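Local structure of Old Yellow Enzyme (Pichia, 6AGZ) at residues P129-A135 with N151-M156; L240-A244 with E300-M305; L266-E270 with W304-K310. The protein uses a bound flavin mononucleotide to reduce enone compounds asymmetrically, probably taking its electrons from a nicotinamide cofactor as other old yellow enzymes do. One frame throughout, in Å; residues are numbered along the deposited sequence.

Contact 1: residues P129-A135 with N151-M156; sequences PFLAPSA and NEVQAM
Two short strands, 130-132 and 153-155, run side by side in the same direction, their axes 4.6 Å apart at closest and crossing at -43°. Leu-131 pairs with Gln-154 (CA-CA 5.0 Å) and Ala-132 with Ala-155 (CA-CA 5.3 Å). Gln-154 N donates to Phe-130 O (2.8 Å) and Met-156 N to Ala-132 O (2.9 Å); between them lies a weak bond from Ala-132 N to Gln-154 O (3.1 Å). Side chains sort by face. Leu-131 (chi1 m, chi2 t) and Gln-154 (m, t) share one, where Leu-131 CB also meets Met-156 CG at 3.8 Å, and Met-156 (m, t, p) runs on to Phe-197 and Ile-161. Ala-132 and Ala-155 take the other. Val-153, chi1 p, sends its CG2 to Ala-132 CB (3.7 Å) and its CG1 to Ala-135 CB (4.2 Å), the latter brought round as the chain turns at Pro-133. Phe-130, chi1 t, sets its CD2 3.7 Å from Val-153 CB and leans on Leu-123. At the N-terminal end of the pair Asn-151 is t, and one water bonds its OD1 (2.7 Å), Phe-130 N (3.0 Å), Glu-152 O (2.7 Å) and Gln-154 NE2 (2.9 Å), while Asn-151 ND2 reaches Leu-128 O. With helix 140-148 between the strands, this is a small beta-alpha-beta unit, an excursion inserted between strands 106-112 and 183-187 of the TIM barrel.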
ATOM      1  N   PRO A 129       3.876 -35.242  -9.741  1.00 20.79           N
ATOM      2  CA  PRO A 129       3.020 -34.405 -10.583  1.00 20.22           C
ATOM      3  C   PRO A 129       3.541 -32.975 -10.669  1.00 19.49           C
ATOM      4  O   PRO A 129       4.498 -32.580 -10.002  1.00 18.41           O
ATOM      5  CB  PRO A 129       1.665 -34.457  -9.870  1.00 20.58           C
ATOM      6  CG  PRO A 129       2.010 -34.718  -8.443  1.00 20.08           C
ATOM      7  CD  PRO A 129       3.222 -35.606  -8.472  1.00 20.07           C
ATOM      8  N   PHE A 130       2.874 -32.199 -11.519  1.00 19.84           N
ATOM      9  CA  PHE A 130       3.233 -30.816 -11.820  1.00 18.75           C
ATOM     10  C   PHE A 130       2.122 -29.931 -11.266  1.00 17.49           C
ATOM     11  O   PHE A 130       1.029 -29.869 -11.837  1.00 18.12           O
ATOM     12  CB  PHE A 130       3.412 -30.645 -13.328  1.00 21.02           C
ATOM     13  CG  PHE A 130       3.968 -29.316 -13.742  1.00 21.33           C
ATOM     14  CD1 PHE A 130       5.027 -28.740 -13.059  1.00 22.71           C
ATOM     15  CD2 PHE A 130       3.453 -28.661 -14.848  1.00 22.34           C
ATOM     16  CE1 PHE A 130       5.541 -27.520 -13.458  1.00 22.20           C
ATOM     17  CE2 PHE A 130       3.963 -27.444 -15.251  1.00 22.33           C
ATOM     18  CZ  PHE A 130       5.009 -26.874 -14.559  1.00 21.88           C
ATOM     19  N   LEU A 131       2.396 -29.258 -10.151  1.00 16.77           N
ATOM     20  CA  LEU A 131       1.356 -28.655  -9.331  1.00 16.46           C
ATOM     21  C   LEU A 131       1.415 -27.132  -9.367  1.00 15.78           C
ATOM     22  O   LEU A 131       2.456 -26.526  -9.635  1.00 12.50           O
ATOM     23  CB  LEU A 131       1.466 -29.147  -7.884  1.00 17.57           C
ATOM     24  CG  LEU A 131       1.445 -30.669  -7.726  1.00 17.98           C
ATOM     25  CD1 LEU A 131       1.559 -31.069  -6.264  1.00 19.20           C
ATOM     26  CD2 LEU A 131       0.190 -31.257  -8.355  1.00 16.31           C
ATOM     27  N   ALA A 132       0.271 -26.526  -9.071  1.00 16.22           N
ATOM     28  CA  ALA A 132       0.089 -25.080  -9.080  1.00 15.82           C
ATOM     29  C   ALA A 132      -1.232 -24.768  -8.376  1.00 16.55           C
ATOM     30  O   ALA A 132      -2.057 -25.668  -8.186  1.00 16.74           O
ATOM     31  CB  ALA A 132       0.081 -24.526 -10.516  1.00 16.07           C
ATOM     32  N   PRO A 133      -1.447 -23.511  -7.965  1.00 15.40           N
ATOM     33  CA  PRO A 133      -2.763 -23.162  -7.402  1.00 15.49           C
ATOM     34  C   PRO A 133      -3.904 -23.405  -8.373  1.00 15.69           C
ATOM     35  O   PRO A 133      -4.951 -23.934  -7.977  1.00 16.53           O
ATOM     36  CB  PRO A 133      -2.614 -21.672  -7.052  1.00 13.87           C
ATOM     37  CG  PRO A 133      -1.448 -21.197  -7.857  1.00 13.96           C
ATOM     38  CD  PRO A 133      -0.519 -22.369  -7.921  1.00 14.09           C
ATOM     39  N   SER A 134      -3.728 -23.040  -9.639  1.00 15.90           N
ATOM     40  CA  SER A 134      -4.706 -23.309 -10.679  1.00 19.07           C
ATOM     41  C   SER A 134      -4.003 -23.940 -11.872  1.00 19.03           C
ATOM     42  O   SER A 134      -2.796 -23.776 -12.066  1.00 18.96           O
ATOM     43  CB  SER A 134      -5.444 -22.033 -11.107  1.00 21.22           C
ATOM     44  OG  SER A 134      -6.143 -21.461 -10.015  1.00 22.24           O
ATOM     45  N   ALA A 135      -4.777 -24.669 -12.678  1.00 19.08           N
ATOM     46  CA  ALA A 135      -4.238 -25.391 -13.831  1.00 19.53           C
ATOM     47  C   ALA A 135      -3.964 -24.403 -14.966  1.00 19.23           C
ATOM     48  O   ALA A 135      -4.657 -24.351 -15.985  1.00 21.13           O
ATOM     49  CB  ALA A 135      -5.191 -26.496 -14.264  1.00 20.54           C
ATOM     50  N   ASN A 151       3.296 -34.704 -18.348  1.00 21.58           N
ATOM     51  CA  ASN A 151       3.100 -34.278 -16.961  1.00 21.26           C
ATOM     52  C   ASN A 151       2.477 -32.884 -17.003  1.00 22.79           C
ATOM     53  O   ASN A 151       3.175 -31.874 -16.895  1.00 23.20           O
ATOM     54  CB  ASN A 151       4.429 -34.299 -16.202  1.00 19.72           C
ATOM     55  CG  ASN A 151       4.246 -34.405 -14.704  1.00 19.44           C
ATOM     56  OD1 ASN A 151       3.174 -34.767 -14.220  1.00 20.27           O
ATOM     57  ND2 ASN A 151       5.301 -34.095 -13.958  1.00 19.51           N
ATOM     58  N   GLU A 152       1.156 -32.835 -17.143  1.00 21.70           N
ATOM     59  CA  GLU A 152       0.448 -31.573 -17.304  1.00 21.43           C
ATOM     60  C   GLU A 152       0.101 -30.974 -15.946  1.00 21.21           C
ATOM     61  O   GLU A 152      -0.058 -31.688 -14.952  1.00 23.10           O
ATOM     62  CB  GLU A 152      -0.815 -31.772 -18.145  1.00 23.79           C
ATOM     63  CG  GLU A 152      -0.524 -31.991 -19.628  1.00 25.89           C
ATOM     64  CD  GLU A 152      -1.754 -32.363 -20.432  1.00 27.97           C
ATOM     65  OE1 GLU A 152      -1.718 -33.401 -21.126  1.00 28.72           O
ATOM     66  OE2 GLU A 152      -2.757 -31.620 -20.369  1.00 27.76           O
ATOM     67  N   VAL A 153      -0.008 -29.645 -15.916  1.00 20.07           N
ATOM     68  CA  VAL A 153      -0.176 -28.933 -14.656  1.00 19.31           C
ATOM     69  C   VAL A 153      -1.522 -29.286 -14.036  1.00 19.54           C
ATOM     70  O   VAL A 153      -2.516 -29.520 -14.739  1.00 19.97           O
ATOM     71  CB  VAL A 153      -0.030 -27.416 -14.869  1.00 18.47           C
ATOM     72  CG1 VAL A 153      -1.221 -26.850 -15.632  1.00 17.64           C
ATOM     73  CG2 VAL A 153       0.158 -26.698 -13.539  1.00 16.98           C
ATOM     74  N   GLN A 154      -1.554 -29.355 -12.708  1.00 19.86           N
ATOM     75  CA  GLN A 154      -2.758 -29.708 -11.974  1.00 20.82           C
ATOM     76  C   GLN A 154      -2.985 -28.703 -10.856  1.00 20.39           C
ATOM     77  O   GLN A 154      -2.035 -28.256 -10.206  1.00 19.48           O
ATOM     78  CB  GLN A 154      -2.662 -31.122 -11.385  1.00 22.37           C
ATOM     79  CG  GLN A 154      -2.184 -32.179 -12.366  1.00 25.21           C
ATOM     80  CD  GLN A 154      -2.442 -33.589 -11.873  1.00 28.70           C
ATOM     81  OE1 GLN A 154      -3.468 -33.863 -11.251  1.00 29.38           O
ATOM     82  NE2 GLN A 154      -1.507 -34.492 -12.146  1.00 29.69           N
ATOM     83  N   ALA A 155      -4.250 -28.346 -10.642  1.00 19.51           N
ATOM     84  CA  ALA A 155      -4.605 -27.532  -9.490  1.00 19.60           C
ATOM     85  C   ALA A 155      -4.491 -28.370  -8.224  1.00 18.03           C
ATOM     86  O   ALA A 155      -5.028 -29.479  -8.151  1.00 17.50           O
ATOM     87  CB  ALA A 155      -6.020 -26.978  -9.643  1.00 19.83           C
ATOM     88  N   MET A 156      -3.778 -27.841  -7.231  1.00 18.27           N
ATOM     89  CA  MET A 156      -3.519 -28.600  -6.015  1.00 19.60           C
ATOM     90  C   MET A 156      -4.816 -28.928  -5.288  1.00 19.67           C
ATOM     91  O   MET A 156      -5.708 -28.085  -5.156  1.00 18.55           O
ATOM     92  CB  MET A 156      -2.589 -27.817  -5.088  1.00 21.20           C
ATOM     93  CG  MET A 156      -1.190 -27.609  -5.636  1.00 23.74           C
ATOM     94  SD  MET A 156      -0.100 -26.834  -4.428  1.00 27.06           S
ATOM     95  CE  MET A 156      -0.068 -28.094  -3.162  1.00 28.31           C
TER
HETATM   96  O   HOH W   1       0.957 -33.534 -13.334  1.00 16.93           O

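Contact 2: residues L240-A244 with E300-M305; sequences LSPYA and EDNSWM
In this TIM barrel the loop leaving strand 236-240 meets the N-terminal end of helix 303-308; residues 300-302 have no regular structure and the helix begins at Ser-303. Ser-241 to Ala-244 form a type I beta turn, closed by Ala-244 N to Ser-241 O at 3.3 Å. The nearest CA pairs are Tyr-243 with Glu-300 (7.4 Å) and Pro-242 with Asn-302 (9.0 Å), so side chains bridge the gap. Asp-301, chi1 t, caps the helix: its OD1 accepts from Ser-303 N at 2.8 Å and, weakly, from Ser-303 OG at 3.1 Å.

Apolar contacts come from Pro-242, whose CG lies 3.7 Å from Met-305 CE and 4.2 Å from Trp-304 CH2; Met-305 is m, t, p. The same proline rests on Phe-262 of helix 258-274.

Tyr-243 (chi1 m, chi2 -68°) reaches across the interface. Glu-300 (m, t) lays its CB over the face of the Tyr-243 ring, a CH-pi contact 3.8 Å from the centroid and 10° off the normal, while Asn-302 OD1 sits at the ring edge, 3.4 Å from Tyr-243 CE2. Asn-302 ND2 bonds Glu-286 and Val-285 O, which ties this segment to the end of strand 281-285.

Of the polar links, a water joins Tyr-243 O (2.5 Å) to Glu-300 OE2 (2.9 Å). The tyrosine hydroxyl also lies close to the Gln-307 side chain of the second subunit, placing the contact at the dimer interface. Trp-304, with chi1 p and chi2 -89°, turns its indole so that NE1 donates to Tyr-243 OH at 3.0 Å, with an N-H...O angle of 154°.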
ATOM      1  N   LEU A 240       9.600 -11.411  -0.598  1.00 12.94           N
ATOM      2  CA  LEU A 240       8.479 -10.981  -1.420  1.00 13.46           C
ATOM      3  C   LEU A 240       8.986 -10.094  -2.549  1.00 13.70           C
ATOM      4  O   LEU A 240       9.970  -9.366  -2.394  1.00 15.65           O
ATOM      5  CB  LEU A 240       7.436 -10.218  -0.587  1.00 12.95           C
ATOM      6  CG  LEU A 240       6.869 -10.944   0.636  1.00 12.50           C
ATOM      7  CD1 LEU A 240       6.173  -9.963   1.568  1.00 11.48           C
ATOM      8  CD2 LEU A 240       5.915 -12.049   0.212  1.00 10.87           C
ATOM      9  N   SER A 241       8.302 -10.163  -3.690  1.00 13.14           N
ATOM     10  CA  SER A 241       8.645  -9.364  -4.868  1.00 14.25           C
ATOM     11  C   SER A 241       7.366  -8.800  -5.468  1.00 13.94           C
ATOM     12  O   SER A 241       6.885  -9.268  -6.508  1.00 14.96           O
ATOM     13  CB  SER A 241       9.412 -10.197  -5.897  1.00 15.24           C
ATOM     14  OG  SER A 241       8.606 -11.248  -6.402  1.00 15.86           O
ATOM     15  N   PRO A 242       6.784  -7.778  -4.835  1.00 14.84           N
ATOM     16  CA  PRO A 242       5.471  -7.285  -5.286  1.00 14.46           C
ATOM     17  C   PRO A 242       5.455  -6.768  -6.715  1.00 14.13           C
ATOM     18  O   PRO A 242       4.437  -6.919  -7.402  1.00 13.85           O
ATOM     19  CB  PRO A 242       5.157  -6.165  -4.283  1.00 14.80           C
ATOM     20  CG  PRO A 242       6.008  -6.466  -3.089  1.00 15.13           C
ATOM     21  CD  PRO A 242       7.262  -7.066  -3.639  1.00 15.15           C
ATOM     22  N   TYR A 243       6.545  -6.164  -7.188  1.00 14.87           N
ATOM     23  CA  TYR A 243       6.570  -5.559  -8.513  1.00 16.29           C
ATOM     24  C   TYR A 243       7.029  -6.508  -9.611  1.00 16.49           C
ATOM     25  O   TYR A 243       6.886  -6.174 -10.792  1.00 16.11           O
ATOM     26  CB  TYR A 243       7.479  -4.324  -8.517  1.00 17.85           C
ATOM     27  CG  TYR A 243       6.970  -3.174  -7.681  1.00 18.79           C
ATOM     28  CD1 TYR A 243       5.832  -2.471  -8.051  1.00 18.33           C
ATOM     29  CD2 TYR A 243       7.636  -2.783  -6.526  1.00 19.57           C
ATOM     30  CE1 TYR A 243       5.366  -1.416  -7.292  1.00 18.42           C
ATOM     31  CE2 TYR A 243       7.177  -1.730  -5.761  1.00 19.78           C
ATOM     32  CZ  TYR A 243       6.042  -1.049  -6.147  1.00 18.68           C
ATOM     33  OH  TYR A 243       5.580   0.002  -5.390  1.00 18.37           O
ATOM     34  N   ALA A 244       7.574  -7.669  -9.260  1.00 16.72           N
ATOM     35  CA  ALA A 244       8.133  -8.565 -10.262  1.00 16.85           C
ATOM     36  C   ALA A 244       7.043  -9.133 -11.165  1.00 17.60           C
ATOM     37  O   ALA A 244       5.919  -9.399 -10.733  1.00 17.36           O
ATOM     38  CB  ALA A 244       8.900  -9.704  -9.591  1.00 17.14           C
ATOM     39  N   GLU A 300       7.350   2.892  -9.263  1.00 23.93           N
ATOM     40  CA  GLU A 300       7.586   1.804  -8.320  1.00 25.00           C
ATOM     41  C   GLU A 300       8.598   2.211  -7.253  1.00 23.93           C
ATOM     42  O   GLU A 300       9.665   2.741  -7.568  1.00 23.48           O
ATOM     43  CB  GLU A 300       8.069   0.552  -9.056  1.00 25.97           C
ATOM     44  CG  GLU A 300       7.105   0.045 -10.118  1.00 25.98           C
ATOM     45  CD  GLU A 300       7.581  -1.237 -10.772  1.00 26.43           C
ATOM     46  OE1 GLU A 300       8.729  -1.652 -10.507  1.00 26.18           O
ATOM     47  OE2 GLU A 300       6.804  -1.834 -11.548  1.00 26.59           O
ATOM     48  N   ASP A 301       8.256   1.957  -5.993  1.00 22.39           N
ATOM     49  CA  ASP A 301       9.122   2.298  -4.873  1.00 22.15           C
ATOM     50  C   ASP A 301       8.667   1.508  -3.653  1.00 19.81           C
ATOM     51  O   ASP A 301       7.466   1.409  -3.392  1.00 17.89           O
ATOM     52  CB  ASP A 301       9.091   3.803  -4.582  1.00 25.11           C
ATOM     53  CG  ASP A 301      10.185   4.234  -3.626  1.00 27.13           C
ATOM     54  OD1 ASP A 301      10.054   3.972  -2.414  1.00 27.12           O
ATOM     55  OD2 ASP A 301      11.175   4.839  -4.087  1.00 29.23           O
ATOM     56  N   ASN A 302       9.628   0.963  -2.910  1.00 18.87           N
ATOM     57  CA  ASN A 302       9.343   0.072  -1.791  1.00 18.95           C
ATOM     58  C   ASN A 302       9.086   0.806  -0.479  1.00 18.53           C
ATOM     59  O   ASN A 302       8.920   0.149   0.555  1.00 18.01           O
ATOM     60  CB  ASN A 302      10.495  -0.918  -1.596  1.00 20.10           C
ATOM     61  CG  ASN A 302      10.500  -2.022  -2.634  1.00 21.35           C
ATOM     62  OD1 ASN A 302       9.478  -2.306  -3.259  1.00 22.62           O
ATOM     63  ND2 ASN A 302      11.652  -2.657  -2.818  1.00 21.03           N
ATOM     64  N   SER A 303       9.039   2.142  -0.497  1.00 18.48           N
ATOM     65  CA  SER A 303       8.892   2.904   0.741  1.00 20.43           C
ATOM     66  C   SER A 303       7.677   2.452   1.540  1.00 19.17           C
ATOM     67  O   SER A 303       7.761   2.264   2.760  1.00 17.12           O
ATOM     68  CB  SER A 303       8.796   4.399   0.430  1.00 23.64           C
ATOM     69  OG  SER A 303       7.707   4.668  -0.435  1.00 25.84           O
ATOM     70  N   TRP A 304       6.542   2.248   0.861  1.00 19.55           N
ATOM     71  CA  TRP A 304       5.325   1.840   1.555  1.00 17.12           C
ATOM     72  C   TRP A 304       5.539   0.550   2.335  1.00 16.68           C
ATOM     73  O   TRP A 304       5.020   0.398   3.447  1.00 17.00           O
ATOM     74  CB  TRP A 304       4.178   1.679   0.558  1.00 16.86           C
ATOM     75  CG  TRP A 304       4.455   0.688  -0.532  1.00 17.14           C
ATOM     76  CD1 TRP A 304       5.053   0.938  -1.731  1.00 18.36           C
ATOM     77  CD2 TRP A 304       4.139  -0.711  -0.524  1.00 15.90           C
ATOM     78  NE1 TRP A 304       5.134  -0.217  -2.471  1.00 17.81           N
ATOM     79  CE2 TRP A 304       4.579  -1.244  -1.753  1.00 17.39           C
ATOM     80  CE3 TRP A 304       3.529  -1.563   0.400  1.00 15.21           C
ATOM     81  CZ2 TRP A 304       4.427  -2.590  -2.081  1.00 17.68           C
ATOM     82  CZ3 TRP A 304       3.379  -2.901   0.073  1.00 16.34           C
ATOM     83  CH2 TRP A 304       3.826  -3.400  -1.156  1.00 16.93           C
ATOM     84  N   MET A 305       6.310  -0.386   1.772  1.00 15.89           N
ATOM     85  CA  MET A 305       6.620  -1.613   2.497  1.00 15.49           C
ATOM     86  C   MET A 305       7.247  -1.294   3.847  1.00 17.23           C
ATOM     87  O   MET A 305       6.803  -1.794   4.889  1.00 16.30           O
ATOM     88  CB  MET A 305       7.546  -2.499   1.663  1.00 15.02           C
ATOM     89  CG  MET A 305       7.016  -2.802   0.270  1.00 15.70           C
ATOM     90  SD  MET A 305       8.001  -4.006  -0.645  1.00 15.96           S
ATOM     91  CE  MET A 305       7.496  -5.527   0.152  1.00 16.61           C
TER
HETATM   92  O   HOH W   2       5.420  -4.348 -11.801  1.00 22.34           O

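Contact 3: residues L266-E270 with W304-K310; sequences LSELE and WMLQIWK
Two neighbouring helices on the outside of the TIM barrel pack here, 258-274 through its residues 266-270 and 303-308 through residues 304-308, nearly its whole length. The axes of 266-270 and 304-308 run roughly in the same direction, come within 9.9 Å and cross at -25°. CA atoms approach to 6.0 Å at Ser-267 and Ile-308 and to 5.5 Å at Glu-270 and Trp-309, where the second helix has ended and Trp-309 has left helical phi/psi.

The main bump is Leu-266 (chi1 m, chi2 t). It enters a hollow lined by Trp-304, Met-305, Ile-308 and Trp-309: its CD1 lies 3.6 Å from Met-305 CB and 3.9 Å from Trp-304 CZ3, its CD2 is 4.2 Å from Trp-309 CB, and its CB is 3.8 Å from Ile-308 CG2. Ile-308 (m, t) answers from the other helix, pressing CG2 against the backbone of the first, 3.6 Å from Leu-266 C and 3.5 Å from Ser-267 N. Ser-267 itself faces the second subunit, with OG bonded to His-257 N of that chain.

Past the helix end, Trp-309 (chi1 t, chi2 -106°) turns the edge of its indole toward helix 258-274, so that CZ3 lies 3.9 Å from Leu-269 CB; Leu-269 O is at the ring edge. Arg-278 makes a cation-pi contact with this indole and a salt bridge to Glu-270. Glu-270, chi1 t and chi2 p, folds up to meet the chain leaving the helix: its CG is 3.4 Å from Ile-308 O, and its OE1 accepts from Lys-310 N at 2.8 Å.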
ATOM      1  N   LEU A 266       2.205  -7.849   4.456  1.00 10.50           N
ATOM      2  CA  LEU A 266       3.084  -7.160   5.397  1.00 14.03           C
ATOM      3  C   LEU A 266       2.341  -6.767   6.665  1.00 14.30           C
ATOM      4  O   LEU A 266       2.891  -6.862   7.770  1.00 14.95           O
ATOM      5  CB  LEU A 266       3.693  -5.925   4.736  1.00 15.21           C
ATOM      6  CG  LEU A 266       4.733  -6.164   3.645  1.00 15.86           C
ATOM      7  CD1 LEU A 266       5.114  -4.846   3.013  1.00 17.05           C
ATOM      8  CD2 LEU A 266       5.957  -6.858   4.218  1.00 17.48           C
ATOM      9  N   SER A 267       1.093  -6.313   6.526  1.00 14.77           N
ATOM     10  CA  SER A 267       0.299  -5.965   7.700  1.00 14.63           C
ATOM     11  C   SER A 267       0.107  -7.170   8.612  1.00 14.96           C
ATOM     12  O   SER A 267       0.144  -7.039   9.842  1.00 15.62           O
ATOM     13  CB  SER A 267      -1.053  -5.396   7.270  1.00 14.21           C
ATOM     14  OG  SER A 267      -1.841  -5.051   8.397  1.00 11.54           O
ATOM     15  N   GLU A 268      -0.093  -8.353   8.028  1.00 14.69           N
ATOM     16  CA  GLU A 268      -0.285  -9.552   8.839  1.00 13.89           C
ATOM     17  C   GLU A 268       1.007  -9.968   9.529  1.00 13.48           C
ATOM     18  O   GLU A 268       0.990 -10.368  10.701  1.00 14.88           O
ATOM     19  CB  GLU A 268      -0.826 -10.685   7.971  1.00 14.04           C
ATOM     20  CG  GLU A 268      -2.307 -10.557   7.673  1.00 14.69           C
ATOM     21  CD  GLU A 268      -3.154 -10.718   8.917  1.00 16.29           C
ATOM     22  OE1 GLU A 268      -3.229 -11.849   9.441  1.00 16.68           O
ATOM     23  OE2 GLU A 268      -3.734  -9.713   9.382  1.00 16.35           O
ATOM     24  N   LEU A 269       2.139  -9.879   8.824  1.00 12.43           N
ATOM     25  CA  LEU A 269       3.416 -10.186   9.463  1.00 13.06           C
ATOM     26  C   LEU A 269       3.699  -9.225  10.614  1.00 14.43           C
ATOM     27  O   LEU A 269       4.152  -9.643  11.689  1.00 15.26           O
ATOM     28  CB  LEU A 269       4.542 -10.145   8.430  1.00 13.07           C
ATOM     29  CG  LEU A 269       4.412 -11.127   7.262  1.00 12.84           C
ATOM     30  CD1 LEU A 269       5.575 -10.968   6.295  1.00 13.15           C
ATOM     31  CD2 LEU A 269       4.319 -12.559   7.770  1.00 12.51           C
ATOM     32  N   GLU A 270       3.422  -7.934  10.412  1.00 16.07           N
ATOM     33  CA  GLU A 270       3.605  -6.960  11.481  1.00 17.03           C
ATOM     34  C   GLU A 270       2.639  -7.203  12.634  1.00 16.50           C
ATOM     35  O   GLU A 270       2.978  -6.925  13.789  1.00 16.79           O
ATOM     36  CB  GLU A 270       3.437  -5.541  10.938  1.00 16.48           C
ATOM     37  CG  GLU A 270       3.676  -4.444  11.966  1.00 17.11           C
ATOM     38  CD  GLU A 270       5.113  -4.402  12.453  1.00 17.67           C
ATOM     39  OE1 GLU A 270       6.016  -4.776  11.676  1.00 16.91           O
ATOM     40  OE2 GLU A 270       5.340  -3.996  13.613  1.00 17.52           O
ATOM     41  N   TRP A 304       6.542   2.248   0.861  1.00 19.55           N
ATOM     42  CA  TRP A 304       5.325   1.840   1.555  1.00 17.12           C
ATOM     43  C   TRP A 304       5.539   0.550   2.335  1.00 16.68           C
ATOM     44  O   TRP A 304       5.020   0.398   3.447  1.00 17.00           O
ATOM     45  CB  TRP A 304       4.178   1.679   0.558  1.00 16.86           C
ATOM     46  CG  TRP A 304       4.455   0.688  -0.532  1.00 17.14           C
ATOM     47  CD1 TRP A 304       5.053   0.938  -1.731  1.00 18.36           C
ATOM     48  CD2 TRP A 304       4.139  -0.711  -0.524  1.00 15.90           C
ATOM     49  NE1 TRP A 304       5.134  -0.217  -2.471  1.00 17.81           N
ATOM     50  CE2 TRP A 304       4.579  -1.244  -1.753  1.00 17.39           C
ATOM     51  CE3 TRP A 304       3.529  -1.563   0.400  1.00 15.21           C
ATOM     52  CZ2 TRP A 304       4.427  -2.590  -2.081  1.00 17.68           C
ATOM     53  CZ3 TRP A 304       3.379  -2.901   0.073  1.00 16.34           C
ATOM     54  CH2 TRP A 304       3.826  -3.400  -1.156  1.00 16.93           C
ATOM     55  N   MET A 305       6.310  -0.386   1.772  1.00 15.89           N
ATOM     56  CA  MET A 305       6.620  -1.613   2.497  1.00 15.49           C
ATOM     57  C   MET A 305       7.247  -1.294   3.847  1.00 17.23           C
ATOM     58  O   MET A 305       6.803  -1.794   4.889  1.00 16.30           O
ATOM     59  CB  MET A 305       7.546  -2.499   1.663  1.00 15.02           C
ATOM     60  CG  MET A 305       7.016  -2.802   0.270  1.00 15.70           C
ATOM     61  SD  MET A 305       8.001  -4.006  -0.645  1.00 15.96           S
ATOM     62  CE  MET A 305       7.496  -5.527   0.152  1.00 16.61           C
ATOM     63  N   LEU A 306       8.253  -0.416   3.851  1.00 18.01           N
ATOM     64  CA  LEU A 306       8.912  -0.054   5.099  1.00 18.21           C
ATOM     65  C   LEU A 306       7.981   0.697   6.039  1.00 19.05           C
ATOM     66  O   LEU A 306       8.248   0.749   7.244  1.00 19.52           O
ATOM     67  CB  LEU A 306      10.163   0.783   4.816  1.00 18.39           C
ATOM     68  CG  LEU A 306      11.402   0.145   4.171  1.00 19.89           C
ATOM     69  CD1 LEU A 306      12.627   0.391   5.040  1.00 20.88           C
ATOM     70  CD2 LEU A 306      11.244  -1.347   3.892  1.00 18.01           C
ATOM     71  N   GLN A 307       6.893   1.274   5.518  1.00 18.86           N
ATOM     72  CA  GLN A 307       5.899   1.883   6.395  1.00 18.75           C
ATOM     73  C   GLN A 307       5.186   0.837   7.239  1.00 17.69           C
ATOM     74  O   GLN A 307       4.826   1.111   8.390  1.00 16.50           O
ATOM     75  CB  GLN A 307       4.871   2.670   5.580  1.00 19.78           C
ATOM     76  CG  GLN A 307       5.328   4.042   5.124  1.00 20.73           C
ATOM     77  CD  GLN A 307       4.170   4.904   4.656  1.00 19.85           C
ATOM     78  OE1 GLN A 307       4.202   5.470   3.563  1.00 18.96           O
ATOM     79  NE2 GLN A 307       3.138   5.008   5.486  1.00 17.89           N
ATOM     80  N   ILE A 308       4.976  -0.360   6.693  1.00 15.07           N
ATOM     81  CA  ILE A 308       4.144  -1.361   7.350  1.00 14.66           C
ATOM     82  C   ILE A 308       5.003  -2.242   8.246  1.00 16.03           C
ATOM     83  O   ILE A 308       4.748  -2.361   9.449  1.00 16.09           O
ATOM     84  CB  ILE A 308       3.377  -2.205   6.317  1.00 13.02           C
ATOM     85  CG1 ILE A 308       2.590  -1.294   5.373  1.00 11.71           C
ATOM     86  CG2 ILE A 308       2.444  -3.172   7.020  1.00 11.63           C
ATOM     87  CD1 ILE A 308       1.961  -2.020   4.205  1.00 13.97           C
ATOM     88  N   TRP A 309       6.025  -2.864   7.665  1.00 15.60           N
ATOM     89  CA  TRP A 309       6.910  -3.744   8.416  1.00 15.93           C
ATOM     90  C   TRP A 309       7.918  -2.910   9.198  1.00 17.57           C
ATOM     91  O   TRP A 309       8.628  -2.079   8.619  1.00 17.43           O
ATOM     92  CB  TRP A 309       7.616  -4.714   7.472  1.00 15.42           C
ATOM     93  CG  TRP A 309       8.640  -5.552   8.152  1.00 16.01           C
ATOM     94  CD1 TRP A 309       9.992  -5.425   8.058  1.00 15.71           C
ATOM     95  CD2 TRP A 309       8.399  -6.644   9.047  1.00 16.05           C
ATOM     96  NE1 TRP A 309      10.611  -6.374   8.832  1.00 16.26           N
ATOM     97  CE2 TRP A 309       9.656  -7.134   9.452  1.00 15.71           C
ATOM     98  CE3 TRP A 309       7.244  -7.256   9.543  1.00 15.19           C
ATOM     99  CZ2 TRP A 309       9.791  -8.209  10.327  1.00 15.58           C
ATOM    100  CZ3 TRP A 309       7.380  -8.322  10.413  1.00 13.58           C
ATOM    101  CH2 TRP A 309       8.643  -8.788  10.796  1.00 14.75           C
ATOM    102  N   LYS A 310       7.981  -3.131  10.512  1.00 18.67           N
ATOM    103  CA  LYS A 310       8.824  -2.340  11.397  1.00 20.58           C
ATOM    104  C   LYS A 310      10.114  -3.044  11.800  1.00 21.33           C
ATOM    105  O   LYS A 310      10.969  -2.415  12.433  1.00 21.93           O
ATOM    106  CB  LYS A 310       8.049  -1.959  12.665  1.00 21.09           C
ATOM    107  CG  LYS A 310       6.747  -1.220  12.404  1.00 20.57           C
ATOM    108  CD  LYS A 310       6.995   0.139  11.774  1.00 22.01           C
ATOM    109  CE  LYS A 310       5.708   0.944  11.687  1.00 24.14           C
ATOM    110  NZ  LYS A 310       5.948   2.308  11.146  1.00 25.09           N
TER

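Contacts 2 and 3 are buried and adjoin, their centres 11 Å apart. They share Trp-304 and Met-305 of helix 303-308, which contact 2 ties to a loop after a barrel strand and contact 3 to helix 258-274; Leu-240 CD1 and Leu-266 CD2 touch at 4.1 Å between them. Both reach the second subunit. Contact 1 stands apart, about 14 Å from contact 2 and 18 Å from contact 3 between nearest atoms, partly exposed and untouched by the other chain. Its direct hydrogen bonds run backbone to backbone, as suits paired strands, whereas contact 2 relies on aromatic and polar side chains and contact 3 chiefly on interlocking apolar ones.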